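Local coordinates for SusD superfamily protein (Bacteroides fragilis, PDB 3L22) that probably binds glycans at the outer membrane as a SusD-family, TPR-type helical protein, and can bind zinc ions, at residues K353-R358 / Y382-L387; M205-V210 / I221-L226. One frame throughout, in Å; residues are numbered along the deposited sequence. Where two conformers were deposited one is given.

Contact 1 (K353-R358 / Y382-L387); sequences KQVRGR and YNEKRL. With EDO (1,2-ethanediol), chain B.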
ATOM      1  N   LYS A 353     -20.372   7.860  -6.104  1.00 15.18           N
ATOM      2  CA  LYS A 353     -20.744   8.327  -7.431  0.50 15.49           C
ATOM      3  C   LYS A 353     -19.609   9.107  -8.114  1.00 16.03           C
ATOM      4  O   LYS A 353     -19.412   8.978  -9.335  1.00 16.08           O
ATOM      5  CB  LYS A 353     -22.032   9.142  -7.391  0.50 16.31           C
ATOM      6  CG  LYS A 353     -23.268   8.289  -7.171  0.50 17.21           C
ATOM      7  CD  LYS A 353     -24.484   9.093  -6.770  0.50 20.68           C
ATOM      8  CE  LYS A 353     -25.160   9.756  -7.978  0.50 22.79           C
ATOM      9  NZ  LYS A 353     -26.616  10.102  -7.776  0.50 24.38           N
ATOM     10  N   GLN A 354     -18.840   9.892  -7.365  1.00 15.25           N
ATOM     11  CA  GLN A 354     -17.737  10.606  -7.992  1.00 15.56           C
ATOM     12  C   GLN A 354     -16.757   9.661  -8.655  1.00 15.14           C
ATOM     13  O   GLN A 354     -16.342   9.887  -9.797  1.00 15.20           O
ATOM     14  CB  GLN A 354     -16.920  11.444  -7.003  1.00 15.91           C
ATOM     15  CG  GLN A 354     -17.575  12.658  -6.497  1.00 17.76           C
ATOM     16  CD  GLN A 354     -16.627  13.489  -5.636  1.00 18.78           C
ATOM     17  OE1 GLN A 354     -15.557  13.925  -6.096  1.00 19.49           O
ATOM     18  NE2 GLN A 354     -17.016  13.707  -4.388  1.00 21.30           N
ATOM     19  N   VAL A 355     -16.379   8.612  -7.939  1.00 13.75           N
ATOM     20  CA  VAL A 355     -15.368   7.701  -8.458  1.00 13.38           C
ATOM     21  C   VAL A 355     -15.942   6.854  -9.591  1.00 14.12           C
ATOM     22  O   VAL A 355     -15.333   6.791 -10.664  1.00 14.54           O
ATOM     23  CB  VAL A 355     -14.756   6.833  -7.364  1.00 12.80           C
ATOM     24  CG1 VAL A 355     -13.783   5.780  -7.964  1.00 10.47           C
ATOM     25  CG2 VAL A 355     -14.037   7.745  -6.311  1.00 11.83           C
ATOM     26  N   ARG A 356     -17.106   6.240  -9.374  1.00 12.92           N
ATOM     27  CA  ARG A 356     -17.665   5.363 -10.404  1.00 13.12           C
ATOM     28  C   ARG A 356     -18.016   6.155 -11.661  1.00 12.63           C
ATOM     29  O   ARG A 356     -17.770   5.697 -12.773  1.00 13.12           O
ATOM     30  CB  ARG A 356     -18.893   4.608  -9.884  1.00 13.48           C
ATOM     31  CG  ARG A 356     -19.517   3.613 -10.879  1.00 12.53           C
ATOM     32  CD  ARG A 356     -20.616   2.755 -10.250  1.00 13.58           C
ATOM     33  NE  ARG A 356     -21.196   1.820 -11.218  1.00 13.85           N
ATOM     34  CZ  ARG A 356     -20.682   0.632 -11.546  1.00 13.61           C
ATOM     35  NH1 ARG A 356     -19.592   0.161 -10.971  1.00 15.61           N
ATOM     36  NH2 ARG A 356     -21.285  -0.118 -12.456  1.00 12.26           N
ATOM     37  N   GLY A 357     -18.615   7.329 -11.482  1.00 12.29           N
ATOM     38  CA  GLY A 357     -18.969   8.215 -12.600  1.00 12.31           C
ATOM     39  C   GLY A 357     -17.809   8.687 -13.451  1.00 12.27           C
ATOM     40  O   GLY A 357     -17.990   9.032 -14.613  1.00 12.58           O
ATOM     41  N   ARG A 358     -16.608   8.721 -12.883  1.00 12.79           N
ATOM     42  CA  ARG A 358     -15.430   9.018 -13.684  1.00 13.62           C
ATOM     43  C   ARG A 358     -15.210   7.972 -14.792  1.00 14.18           C
ATOM     44  O   ARG A 358     -14.787   8.336 -15.909  1.00 14.59           O
ATOM     45  CB  ARG A 358     -14.213   9.268 -12.811  1.00 12.82           C
ATOM     46  CG  ARG A 358     -12.956   9.733 -13.580  1.00 15.07           C
ATOM     47  CD  ARG A 358     -12.002   8.624 -13.904  1.00 13.11           C
ATOM     48  NE  ARG A 358     -11.404   7.966 -12.747  1.00 14.52           N
ATOM     49  CZ  ARG A 358     -10.252   8.300 -12.161  1.00 13.96           C
ATOM     50  NH1 ARG A 358      -9.543   9.351 -12.572  1.00 13.43           N
ATOM     51  NH2 ARG A 358      -9.796   7.575 -11.137  1.00 13.71           N
ATOM     52  N   TYR A 382     -17.003  -1.603  -1.602  1.00 13.09           N
ATOM     53  CA  TYR A 382     -15.924  -2.597  -1.651  1.00 12.77           C
ATOM     54  C   TYR A 382     -15.584  -3.035  -3.078  1.00 13.36           C
ATOM     55  O   TYR A 382     -14.413  -3.122  -3.428  1.00 11.60           O
ATOM     56  CB  TYR A 382     -16.242  -3.838  -0.827  1.00 12.37           C
ATOM     57  CG  TYR A 382     -16.582  -3.603   0.636  1.00 11.58           C
ATOM     58  CD1 TYR A 382     -16.132  -2.490   1.327  1.00 13.33           C
ATOM     59  CD2 TYR A 382     -17.376  -4.514   1.328  1.00 14.63           C
ATOM     60  CE1 TYR A 382     -16.481  -2.279   2.686  1.00 10.75           C
ATOM     61  CE2 TYR A 382     -17.707  -4.321   2.716  1.00 12.83           C
ATOM     62  CZ  TYR A 382     -17.261  -3.194   3.349  1.00 12.00           C
ATOM     63  OH  TYR A 382     -17.584  -2.977   4.662  1.00 12.50           O
ATOM     64  N   ASN A 383     -16.628  -3.276  -3.889  1.00 13.21           N
ATOM     65  CA  ASN A 383     -16.437  -3.684  -5.268  1.00 13.34           C
ATOM     66  C   ASN A 383     -15.815  -2.581  -6.131  1.00 13.08           C
ATOM     67  O   ASN A 383     -14.944  -2.863  -6.928  1.00 11.98           O
ATOM     68  CB  ASN A 383     -17.751  -4.141  -5.898  1.00 12.44           C
ATOM     69  CG  ASN A 383     -18.170  -5.521  -5.439  1.00 15.06           C
ATOM     70  OD1 ASN A 383     -17.332  -6.347  -5.065  1.00 17.45           O
ATOM     71  ND2 ASN A 383     -19.469  -5.777  -5.464  1.00 15.66           N
ATOM     72  N   GLU A 384     -16.251  -1.344  -5.951  1.00 13.07           N
ATOM     73  CA  GLU A 384     -15.643  -0.228  -6.674  1.00 13.54           C
ATOM     74  C   GLU A 384     -14.143  -0.096  -6.372  1.00 13.94           C
ATOM     75  O   GLU A 384     -13.325   0.126  -7.264  1.00 13.38           O
ATOM     76  CB  GLU A 384     -16.371   1.085  -6.371  1.00 12.95           C
ATOM     77  CG  GLU A 384     -16.199   2.157  -7.471  1.00 13.73           C
ATOM     78  CD  GLU A 384     -16.927   1.821  -8.779  1.00 14.50           C
ATOM     79  OE1 GLU A 384     -18.027   1.201  -8.756  1.00 15.81           O
ATOM     80  OE2 GLU A 384     -16.419   2.239  -9.834  1.00 15.55           O
ATOM     81  N   LYS A 385     -13.798  -0.258  -5.105  1.00 14.50           N
ATOM     82  CA  LYS A 385     -12.414  -0.212  -4.644  1.00 14.32           C
ATOM     83  C   LYS A 385     -11.608  -1.374  -5.278  1.00 13.30           C
ATOM     84  O   LYS A 385     -10.488  -1.185  -5.712  1.00 12.47           O
ATOM     85  CB  LYS A 385     -12.406  -0.288  -3.115  1.00 14.53           C
ATOM     86  CG  LYS A 385     -11.042  -0.144  -2.442  1.00 16.73           C
ATOM     87  CD  LYS A 385     -10.702   1.288  -2.148  1.00 19.44           C
ATOM     88  CE  LYS A 385      -9.392   1.428  -1.338  1.00 18.65           C
ATOM     89  NZ  LYS A 385      -9.588   0.906   0.033  1.00 21.46           N
ATOM     90  N   ARG A 386     -12.219  -2.552  -5.399  1.00 12.66           N
ATOM     91  CA  ARG A 386     -11.570  -3.704  -6.025  1.00 12.26           C
ATOM     92  C   ARG A 386     -11.219  -3.443  -7.498  1.00 12.75           C
ATOM     93  O   ARG A 386     -10.099  -3.773  -7.960  1.00 12.92           O
ATOM     94  CB  ARG A 386     -12.462  -4.946  -5.880  1.00 12.99           C
ATOM     95  CG  ARG A 386     -12.523  -5.481  -4.463  1.00 13.23           C
ATOM     96  CD  ARG A 386     -13.540  -6.602  -4.316  1.00 12.61           C
ATOM     97  NE  ARG A 386     -13.082  -7.813  -4.985  1.00 14.34           N
ATOM     98  CZ  ARG A 386     -13.729  -8.972  -4.986  1.00 13.71           C
ATOM     99  NH1 ARG A 386     -14.910  -9.108  -4.375  1.00 15.52           N
ATOM    100  NH2 ARG A 386     -13.213 -10.003  -5.635  1.00 13.37           N
ATOM    101  N   LEU A 387     -12.145  -2.824  -8.218  1.00 12.30           N
ATOM    102  CA  LEU A 387     -11.935  -2.515  -9.640  1.00 12.90           C
ATOM    103  C   LEU A 387     -11.007  -1.312  -9.820  1.00 12.65           C
ATOM    104  O   LEU A 387     -10.051  -1.370 -10.583  1.00 13.10           O
ATOM    105  CB  LEU A 387     -13.274  -2.298 -10.372  1.00 12.20           C
ATOM    106  CG  LEU A 387     -13.221  -1.902 -11.858  1.00 13.15           C
ATOM    107  CD1 LEU A 387     -12.473  -2.972 -12.674  1.00 10.65           C
ATOM    108  CD2 LEU A 387     -14.615  -1.667 -12.444  1.00  9.46           C
TER
HETATM  109  C1  EDO B  22      -7.227   1.361   2.188  1.00 47.55           C
HETATM  110  O1  EDO B  22      -7.296   1.825   0.857  1.00 41.30           O
HETATM  111  C2  EDO B  22      -6.235   0.202   2.374  1.00 48.39           C
HETATM  112  O2  EDO B  22      -6.448  -0.220   3.758  1.00 48.88           O
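E384 of helix 374-388 reaches across to R356 of helix 345-359, and this one charged pair makes up most of the contact. E384 contributes 82 Å² and R356 49 Å² to the 153 Å² buried in all, with V355 adding most of the remainder. The salt bridge runs from R356 NH1 to E384 OE1 over 2.9 Å and is nearly straight, its N-H...O angle being 162°. OE1 accepts through its syn lone pair and sits at the edge of the guanidinium, only 5° out of that plane. The two flat groups are nevertheless turned almost perpendicular, 88° apart, which identifies a single-contact bridge and not the side-by-side, two-bond pairing of a coplanar arginine and carboxylate.

R356 is extended as far as NE, while the E384 chain bends at its second torsion; the two side chains meet at about a right angle, and the carboxylate lies against the arginine from CB to CD. E384 OE2 is 3.4 Å from R356 CB, and OE1 comes equally close to CD of the same arginine. V355 packs beside the bend, its CG1 being 4.4 Å from CG of E384.

Both charged groups have further partners. R356 NE forms a salt bridge with D365 and NH2 donates to the backbone O of D290; E384 OE2 pairs with R298 of helix 297-302. The carboxylate is thus gripped by two arginines and the guanidinium by acceptors at all three nitrogens, so the rotation of each is probably well fixed. Both helices belong to the SusD-family region, where the contact forms a buried, polar helix-helix tie. Such a charge network is consistent with an ionised glutamate, and it joins the helices by electrostatics more than by apolar packing.

Contact 2 (M205-V210 / I221-L226); sequences MLKMRV and ITAGEL. With EDO (1,2-ethanediol), chain Z; EDO (1,2-ethanediol), chain T.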
HETATM    1  N   MSE A 205      -3.461  10.489   4.323  1.00 12.45           N
HETATM    2  CA  MSE A 205      -3.930   9.244   3.702  1.00 12.31           C
HETATM    3  C   MSE A 205      -3.503   8.041   4.557  1.00 12.82           C
HETATM    4  O   MSE A 205      -4.302   7.136   4.788  1.00 12.18           O
HETATM    5  CB  MSE A 205      -3.391   9.083   2.273  1.00 12.25           C
HETATM    6  CG  MSE A 205      -4.068   9.973   1.264  1.00 13.13           C
HETATM    7 SE   MSE A 205      -5.972   9.552   1.103  0.75 15.84          SE
HETATM    8  CE  MSE A 205      -5.784   7.738   0.316  1.00 15.85           C
ATOM      9  N   LEU A 206      -2.255   8.037   5.030  1.00 13.07           N
ATOM     10  CA  LEU A 206      -1.778   6.916   5.843  1.00 13.84           C
ATOM     11  C   LEU A 206      -2.547   6.887   7.188  1.00 14.33           C
ATOM     12  O   LEU A 206      -2.910   5.820   7.691  1.00 15.09           O
ATOM     13  CB  LEU A 206      -0.256   6.991   6.090  1.00 13.21           C
ATOM     14  CG  LEU A 206       0.404   5.793   6.780  1.00 13.83           C
ATOM     15  CD1 LEU A 206      -0.029   4.451   6.152  1.00 12.06           C
ATOM     16  CD2 LEU A 206       1.939   5.934   6.791  1.00 10.05           C
ATOM     17  N   LYS A 207      -2.761   8.068   7.754  1.00 14.78           N
ATOM     18  CA  LYS A 207      -3.484   8.206   8.999  1.00 14.67           C
ATOM     19  C   LYS A 207      -4.921   7.689   8.780  1.00 14.13           C
ATOM     20  O   LYS A 207      -5.432   6.910   9.569  1.00 13.30           O
ATOM     21  CB  LYS A 207      -3.467   9.669   9.413  1.00 14.98           C
ATOM     22  CG  LYS A 207      -3.991   9.991  10.782  1.00 16.46           C
ATOM     23  CD  LYS A 207      -3.831  11.496  11.151  1.00 17.27           C
ATOM     24  CE  LYS A 207      -2.393  11.944  11.307  1.00 15.92           C
ATOM     25  NZ  LYS A 207      -2.265  13.263  12.008  1.00 13.99           N
HETATM   26  N   MSE A 208      -5.536   8.042   7.664  1.00 13.45           N
HETATM   27  CA  MSE A 208      -6.847   7.509   7.387  1.00 13.91           C
HETATM   28  C   MSE A 208      -6.854   5.986   7.302  1.00 13.76           C
HETATM   29  O   MSE A 208      -7.729   5.361   7.893  1.00 13.02           O
HETATM   30  CB  MSE A 208      -7.454   8.092   6.128  1.00 14.94           C
HETATM   31  CG  MSE A 208      -8.805   7.465   5.821  1.00 16.35           C
HETATM   32 SE   MSE A 208      -9.925   8.446   4.552  0.75 22.09          SE
HETATM   33  CE  MSE A 208      -8.680   8.604   3.335  1.00  5.48           C
ATOM     34  N   ARG A 209      -5.902   5.399   6.576  1.00 13.74           N
ATOM     35  CA  ARG A 209      -5.822   3.955   6.492  1.00 13.98           C
ATOM     36  C   ARG A 209      -5.675   3.299   7.853  1.00 13.48           C
ATOM     37  O   ARG A 209      -6.302   2.273   8.120  1.00 14.85           O
ATOM     38  CB  ARG A 209      -4.665   3.505   5.591  1.00 13.92           C
ATOM     39  CG  ARG A 209      -4.904   3.764   4.114  1.00 15.58           C
ATOM     40  CD  ARG A 209      -4.020   2.814   3.315  1.00 17.49           C
ATOM     41  NE  ARG A 209      -3.960   3.003   1.877  1.00 15.49           N
ATOM     42  CZ  ARG A 209      -3.201   2.281   1.067  1.00 17.09           C
ATOM     43  NH1 ARG A 209      -2.434   1.290   1.547  1.00 17.46           N
ATOM     44  NH2 ARG A 209      -3.216   2.519  -0.229  1.00 18.36           N
ATOM     45  N   VAL A 210      -4.845   3.881   8.703  1.00 12.80           N
ATOM     46  CA  VAL A 210      -4.631   3.340  10.012  1.00 11.63           C
ATOM     47  C   VAL A 210      -5.925   3.401  10.819  1.00 12.52           C
ATOM     48  O   VAL A 210      -6.326   2.421  11.422  1.00 11.68           O
ATOM     49  CB  VAL A 210      -3.478   4.063  10.742  1.00 11.62           C
ATOM     50  CG1 VAL A 210      -3.453   3.731  12.236  1.00 10.82           C
ATOM     51  CG2 VAL A 210      -2.143   3.692  10.076  1.00 11.95           C
ATOM     52  N   ILE A 221     -12.224   9.943   8.858  1.00 12.44           N
ATOM     53  CA  ILE A 221     -12.861  11.023   8.095  1.00 11.82           C
ATOM     54  C   ILE A 221     -12.179  12.349   8.286  1.00 12.67           C
ATOM     55  O   ILE A 221     -11.922  13.049   7.303  1.00 12.60           O
ATOM     56  CB  ILE A 221     -14.361  11.155   8.439  1.00 11.32           C
ATOM     57  CG1 ILE A 221     -15.118   9.943   7.878  1.00 11.22           C
ATOM     58  CG2 ILE A 221     -14.960  12.490   7.911  1.00  9.18           C
ATOM     59  CD1 ILE A 221     -16.558   9.713   8.511  1.00  8.84           C
ATOM     60  N   THR A 222     -11.877  12.708   9.533  1.00 12.97           N
ATOM     61  CA  THR A 222     -11.166  13.942   9.791  1.00 13.73           C
ATOM     62  C   THR A 222      -9.829  13.997   9.023  1.00 13.88           C
ATOM     63  O   THR A 222      -9.533  15.010   8.372  1.00 13.71           O
ATOM     64  CB  THR A 222     -10.917  14.142  11.297  1.00 14.33           C
ATOM     65  OG1 THR A 222     -12.168  14.121  11.983  1.00 14.01           O
ATOM     66  CG2 THR A 222     -10.194  15.496  11.566  1.00 14.66           C
ATOM     67  N   ALA A 223      -9.041  12.918   9.087  1.00 13.13           N
ATOM     68  CA  ALA A 223      -7.783  12.852   8.340  1.00 13.16           C
ATOM     69  C   ALA A 223      -8.003  12.978   6.846  1.00 13.10           C
ATOM     70  O   ALA A 223      -7.358  13.791   6.195  1.00 13.13           O
ATOM     71  CB  ALA A 223      -7.032  11.511   8.621  1.00 13.08           C
ATOM     72  N   GLY A 224      -8.894  12.152   6.291  1.00 12.24           N
ATOM     73  CA  GLY A 224      -9.068  12.114   4.846  1.00 12.06           C
ATOM     74  C   GLY A 224      -9.685  13.368   4.256  1.00 12.67           C
ATOM     75  O   GLY A 224      -9.400  13.697   3.117  1.00 12.47           O
ATOM     76  N   GLU A 225     -10.532  14.064   5.029  1.00 12.42           N
ATOM     77  CA  GLU A 225     -11.115  15.329   4.571  1.00 13.89           C
ATOM     78  C   GLU A 225     -10.099  16.458   4.526  1.00 15.24           C
ATOM     79  O   GLU A 225     -10.352  17.421   3.859  1.00 15.84           O
ATOM     80  CB  GLU A 225     -12.391  15.711   5.339  1.00 14.13           C
ATOM     81  CG  GLU A 225     -13.531  14.812   4.850  1.00 15.21           C
ATOM     82  CD  GLU A 225     -14.846  15.036   5.461  1.00 17.08           C
ATOM     83  OE1 GLU A 225     -14.931  15.773   6.468  1.00 18.87           O
ATOM     84  OE2 GLU A 225     -15.816  14.444   4.910  1.00 17.03           O
ATOM     85  N   LEU A 226      -8.925  16.291   5.147  1.00 15.85           N
ATOM     86  CA  LEU A 226      -7.828  17.232   4.975  1.00 16.69           C
ATOM     87  C   LEU A 226      -7.119  17.142   3.609  1.00 16.59           C
ATOM     88  O   LEU A 226      -6.374  18.034   3.285  1.00 16.60           O
ATOM     89  CB  LEU A 226      -6.818  17.108   6.125  1.00 16.45           C
ATOM     90  CG  LEU A 226      -7.346  17.525   7.499  1.00 17.18           C
ATOM     91  CD1 LEU A 226      -6.311  17.128   8.586  1.00 17.65           C
ATOM     92  CD2 LEU A 226      -7.669  19.047   7.589  1.00 15.62           C
TER
HETATM   93  C1  EDO Z 466      -3.215  12.226  15.692  1.00 32.78           C
HETATM   94  O1  EDO Z 466      -3.459  13.067  14.572  1.00 31.18           O
HETATM   95  C2  EDO Z 466      -2.215  11.115  15.487  1.00 31.29           C
HETATM   96  O2  EDO Z 466      -1.484  11.158  14.274  1.00 31.21           O
HETATM   97  C1  EDO T  19     -17.310  13.961   2.093  1.00 49.63           C
HETATM   98  O1  EDO T  19     -15.976  14.279   2.489  1.00 44.76           O
HETATM   99  C2  EDO T  19     -18.121  15.108   1.493  1.00 51.06           C
HETATM  100  O2  EDO T  19     -18.287  16.119   2.493  1.00 54.41           O
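M208, a selenomethionine, and A223 bring helix 200-213 and helix 217-225 together, their CA atoms being 5.5 Å apart. The A223 methyl meets the backbone directly, with CB 3.9 Å from M208 N, and lies 4.3 Å from M208 CB. K207 closes one flank of that methyl through its aliphatic root, CG standing 4.0 Å from A223 CB.

Beyond this, the M208 chain runs out to G224. With CG anti to the backbone N (chi1 177°) and the second torsion extended, SE is carried to 3.8 Å from G224 CA, and a bend at chi3 (51°) folds CE back to the same distance. The selenium end thus rests on the bare backbone of G224. No hydrogen bond crosses the interface, and the 7.9 Å approach of the local axes, which run antiparallel at 158°, is consistent with close packing at A223 and G224.

Farther out, the K207 chain bends at its third torsion and NZ donates to L179 O, just past the end of helix 168-178; an ethanediol, probably a crystallisation additive, also accepts from it. The arrangement is that of an antiparallel helical hairpin, in keeping with the TPR-like character of the family. Helix 327-339 contacts both arms, through M205 and I221, while L206 packs on helix 113-131 and V210 on helix 168-178.

From the N terminus, the chain first forms contact 2, where only ten residues, mostly helical, separate 205-210 from 221-226; it closes a short hairpin between helices 200-213 and 217-225. Contact 1 opens later, and its 23 intervening residues include nine in helix, so the loop between helices 345-359 and 374-388 is longer and less regular. The two closures follow in series, neither enclosing nor crossing the other. The centres of contact 1 and contact 2 are about 19 Å apart, and the two do not touch. Helix 327-339 borders both: V355 of contact 1 packs on its L331, and residues neighbouring the contacts, K385 and R209, form salt bridges with its D333 and E329.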